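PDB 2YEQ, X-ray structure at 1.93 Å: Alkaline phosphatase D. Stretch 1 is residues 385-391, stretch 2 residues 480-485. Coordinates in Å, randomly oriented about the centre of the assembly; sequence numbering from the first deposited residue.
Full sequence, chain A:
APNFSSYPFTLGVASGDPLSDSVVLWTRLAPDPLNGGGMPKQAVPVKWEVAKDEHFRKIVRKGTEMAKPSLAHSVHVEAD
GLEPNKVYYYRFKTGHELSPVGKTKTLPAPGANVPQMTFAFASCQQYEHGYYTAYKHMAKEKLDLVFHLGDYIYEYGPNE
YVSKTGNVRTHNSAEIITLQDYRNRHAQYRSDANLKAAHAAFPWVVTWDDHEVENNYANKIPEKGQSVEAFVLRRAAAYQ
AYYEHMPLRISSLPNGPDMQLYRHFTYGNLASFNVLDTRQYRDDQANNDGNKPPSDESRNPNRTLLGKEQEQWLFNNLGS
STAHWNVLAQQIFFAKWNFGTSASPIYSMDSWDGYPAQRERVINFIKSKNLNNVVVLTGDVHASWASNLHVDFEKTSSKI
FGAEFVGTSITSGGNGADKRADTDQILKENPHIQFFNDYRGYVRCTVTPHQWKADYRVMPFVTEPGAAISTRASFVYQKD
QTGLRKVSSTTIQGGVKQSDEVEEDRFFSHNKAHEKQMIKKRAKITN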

ATOM      1  N   TRP A 385      -8.920   2.901  11.124  1.00 18.70           N
ATOM      2  CA  TRP A 385      -9.390   4.150  11.711  1.00 18.49           C
ATOM      3  C   TRP A 385     -10.121   4.961  10.635  1.00 19.16           C
ATOM      4  O   TRP A 385      -9.927   4.753   9.445  1.00 18.68           O
ATOM      5  CB  TRP A 385      -8.220   5.004  12.246  1.00 19.06           C
ATOM      6  CG  TRP A 385      -7.282   4.355  13.223  1.00 17.42           C
ATOM      7  CD1 TRP A 385      -6.258   3.508  12.927  1.00 17.49           C
ATOM      8  CD2 TRP A 385      -7.222   4.563  14.641  1.00 18.79           C
ATOM      9  NE1 TRP A 385      -5.585   3.149  14.063  1.00 16.75           N
ATOM     10  CE2 TRP A 385      -6.138   3.789  15.132  1.00 18.95           C
ATOM     11  CE3 TRP A 385      -7.982   5.317  15.550  1.00 19.53           C
ATOM     12  CZ2 TRP A 385      -5.803   3.728  16.482  1.00 18.00           C
ATOM     13  CZ3 TRP A 385      -7.652   5.249  16.900  1.00 19.48           C
ATOM     14  CH2 TRP A 385      -6.560   4.461  17.350  1.00 21.29           C
ATOM     15  N   ALA A 386     -10.942   5.922  11.056  1.00 17.42           N
ATOM     16  CA  ALA A 386     -11.507   6.897  10.153  1.00 18.22           C
ATOM     17  C   ALA A 386     -11.641   8.231  10.893  1.00 17.73           C
ATOM     18  O   ALA A 386     -11.979   8.233  12.077  1.00 17.40           O
ATOM     19  CB  ALA A 386     -12.879   6.429   9.616  1.00 17.21           C
ATOM     20  N   SER A 387     -11.344   9.320  10.198  1.00 19.47           N
ATOM     21  CA  SER A 387     -11.326  10.662  10.789  1.00 20.34           C
ATOM     22  C   SER A 387     -11.942  11.672   9.874  1.00 20.74           C
ATOM     23  O   SER A 387     -11.703  11.674   8.656  1.00 20.83           O
ATOM     24  CB  SER A 387      -9.875  11.156  11.066  1.00 22.45           C
ATOM     25  OG  SER A 387      -9.298  10.421  12.122  1.00 27.34           O
ATOM     26  N   ASN A 388     -12.672  12.610  10.473  1.00 19.61           N
ATOM     27  CA  ASN A 388     -12.941  13.876   9.818  1.00 19.22           C
ATOM     28  C   ASN A 388     -11.645  14.707   9.788  1.00 17.43           C
ATOM     29  O   ASN A 388     -10.937  14.794  10.793  1.00 18.15           O
ATOM     30  CB  ASN A 388     -14.024  14.650  10.612  1.00 22.81           C
ATOM     31  CG  ASN A 388     -15.407  13.989  10.517  1.00 23.28           C
ATOM     32  OD1 ASN A 388     -16.149  13.868  11.512  1.00 25.64           O
ATOM     33  ND2 ASN A 388     -15.738  13.538   9.320  1.00 19.17           N
ATOM     34  N   LEU A 389     -11.356  15.319   8.654  1.00 17.56           N
ATOM     35  CA  LEU A 389     -10.218  16.233   8.520  1.00 21.29           C
ATOM     36  C   LEU A 389     -10.704  17.683   8.567  1.00 21.18           C
ATOM     37  O   LEU A 389     -11.407  18.133   7.651  1.00 21.45           O
ATOM     38  CB  LEU A 389      -9.491  15.993   7.191  1.00 18.92           C
ATOM     39  CG  LEU A 389      -8.888  14.578   7.039  1.00 19.43           C
ATOM     40  CD1 LEU A 389      -8.187  14.460   5.685  1.00 19.21           C
ATOM     41  CD2 LEU A 389      -7.940  14.250   8.196  1.00 18.64           C
ATOM     42  N   HIS A 390     -10.306  18.395   9.623  1.00 23.91           N
ATOM     43  CA  HIS A 390     -10.686  19.803   9.835  1.00 24.88           C
ATOM     44  C   HIS A 390      -9.582  20.771   9.404  1.00 25.70           C
ATOM     45  O   HIS A 390      -8.392  20.468   9.555  1.00 26.75           O
ATOM     46  CB  HIS A 390     -10.991  20.003  11.315  1.00 25.41           C
ATOM     47  CG  HIS A 390     -12.277  19.389  11.752  1.00 28.13           C
ATOM     48  ND1 HIS A 390     -12.372  18.079  12.176  1.00 30.79           N
ATOM     49  CD2 HIS A 390     -13.520  19.911  11.861  1.00 24.70           C
ATOM     50  CE1 HIS A 390     -13.618  17.825  12.526  1.00 29.88           C
ATOM     51  NE2 HIS A 390     -14.337  18.917  12.336  1.00 27.42           N
ATOM     52  N   VAL A 391      -9.949  21.946   8.895  1.00 26.75           N
ATOM     53  CA  VAL A 391      -8.929  22.912   8.436  1.00 28.39           C
ATOM     54  C   VAL A 391      -8.008  23.387   9.562  1.00 26.91           C
ATOM     55  O   VAL A 391      -6.897  23.828   9.296  1.00 29.03           O
ATOM     56  CB  VAL A 391      -9.511  24.125   7.689  1.00 30.09           C
ATOM     57  CG1 VAL A 391     -10.166  23.659   6.404  1.00 28.11           C
ATOM     58  CG2 VAL A 391     -10.487  24.955   8.583  1.00 28.74           C
ATOM     59  N   ASP A 480     -19.972  18.101   3.341  1.00 45.22           N
ATOM     60  CA  ASP A 480     -20.673  19.077   4.145  1.00 44.90           C
ATOM     61  C   ASP A 480     -20.122  18.961   5.546  1.00 43.49           C
ATOM     62  O   ASP A 480     -19.327  18.037   5.843  1.00 49.02           O
ATOM     63  CB  ASP A 480     -22.201  18.877   4.088  1.00 46.84           C
ATOM     64  CG  ASP A 480     -22.665  17.483   4.562  1.00 47.53           C
ATOM     65  OD1 ASP A 480     -22.058  16.880   5.466  1.00 47.75           O
ATOM     66  OD2 ASP A 480     -23.693  16.992   4.042  1.00 47.42           O
ATOM     67  N   GLN A 481     -20.540  19.885   6.396  1.00 39.62           N
ATOM     68  CA  GLN A 481     -19.949  20.063   7.710  1.00 37.41           C
ATOM     69  C   GLN A 481     -20.351  18.980   8.667  1.00 33.32           C
ATOM     70  O   GLN A 481     -19.858  18.927   9.788  1.00 44.59           O
ATOM     71  CB  GLN A 481     -20.320  21.440   8.275  1.00 41.45           C
ATOM     72  CG  GLN A 481     -19.580  21.850   9.570  1.00 41.33           C
ATOM     73  CD  GLN A 481     -18.066  21.813   9.445  1.00 40.30           C
ATOM     74  OE1 GLN A 481     -17.365  21.646  10.447  1.00 45.00           O
ATOM     75  NE2 GLN A 481     -17.556  21.988   8.220  1.00 30.27           N
ATOM     76  N   THR A 482     -21.214  18.069   8.241  1.00 33.26           N
ATOM     77  CA  THR A 482     -21.550  16.955   9.124  1.00 32.84           C
ATOM     78  C   THR A 482     -20.449  15.866   9.058  1.00 28.32           C
ATOM     79  O   THR A 482     -20.327  15.064   9.963  1.00 32.92           O
ATOM     80  CB  THR A 482     -22.963  16.395   8.819  1.00 37.34           C
ATOM     81  OG1 THR A 482     -22.902  15.523   7.691  1.00 46.21           O
ATOM     82  CG2 THR A 482     -23.940  17.549   8.515  1.00 35.20           C
ATOM     83  N   GLY A 483     -19.633  15.868   8.012  1.00 28.28           N
ATOM     84  CA  GLY A 483     -18.482  14.937   7.949  1.00 30.93           C
ATOM     85  C   GLY A 483     -18.914  13.491   7.758  1.00 30.56           C
ATOM     86  O   GLY A 483     -19.923  13.225   7.079  1.00 28.02           O
ATOM     87  N   LEU A 484     -18.210  12.570   8.411  1.00 28.43           N
ATOM     88  CA  LEU A 484     -18.417  11.136   8.203  1.00 25.01           C
ATOM     89  C   LEU A 484     -19.690  10.665   8.914  1.00 28.50           C
ATOM     90  O   LEU A 484     -19.901  10.968  10.092  1.00 26.00           O
ATOM     91  CB  LEU A 484     -17.246  10.315   8.744  1.00 24.83           C
ATOM     92  CG  LEU A 484     -15.919  10.382   7.972  1.00 22.18           C
ATOM     93  CD1 LEU A 484     -14.809   9.673   8.788  1.00 21.80           C
ATOM     94  CD2 LEU A 484     -16.037   9.788   6.573  1.00 20.62           C
ATOM     95  N   ARG A 485     -20.501   9.886   8.205  1.00 26.01           N
ATOM     96  CA  ARG A 485     -21.714   9.287   8.770  1.00 27.15           C
ATOM     97  C   ARG A 485     -21.626   7.780   8.714  1.00 22.74           C
ATOM     98  O   ARG A 485     -21.376   7.231   7.656  1.00 21.72           O
ATOM     99  CB  ARG A 485     -22.916   9.724   7.942  1.00 33.01           C
ATOM    100  CG  ARG A 485     -23.330  11.157   8.153  1.00 45.84           C
ATOM    101  CD  ARG A 485     -24.770  11.373   7.663  1.00 62.18           C
ATOM    102  NE  ARG A 485     -25.012  12.729   7.162  1.00 75.70           N
ATOM    103  CZ  ARG A 485     -24.431  13.265   6.087  1.00 80.52           C
ATOM    104  NH1 ARG A 485     -23.544  12.578   5.368  1.00 84.87           N
ATOM    105  NH2 ARG A 485     -24.733  14.511   5.735  1.00 85.15           N
TER

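What apolar packing joins the strand to the turn-bearing segment? Leu 484 points its CA-to-CB bond toward the strand, and its CD1 lies 3.9 Å from CB of Ala 386, which points back toward it. The same Leu 484 CD1 comes within 3.7 Å of the backbone C of Ser 387, so the leucine packs against main chain as well as side chain.

Where do polar atoms approach across the contact? Asn 388 starts sideways, but its end reaches the other segment, with ND2 modelled 2.8 Å from Leu 484 N. The side-chain amide is probably turned over, so whether a hydrogen bond forms here remains open. No clear hydrogen bond links the two stretches.

Why does glycine suit position 483? The phi of Gly 483, 70°, favours glycine, and an ideal CB on Gly 483 would point toward the strand and clash with the end of the Asn 388 side chain.

What holds the second segment in shape? A type I turn runs from Asp 480 to Gly 483, closed by a hydrogen bond from Gly 483 N to Asp 480 O (3.1 Å). Asp 480 OD1 accepts hydrogen bonds from Thr 482 N (3.1 Å) and Thr 482 OG1 (2.7 Å), while Asp 480 OD2 forms a salt bridge with Arg 485 NH2 at 3.2 Å.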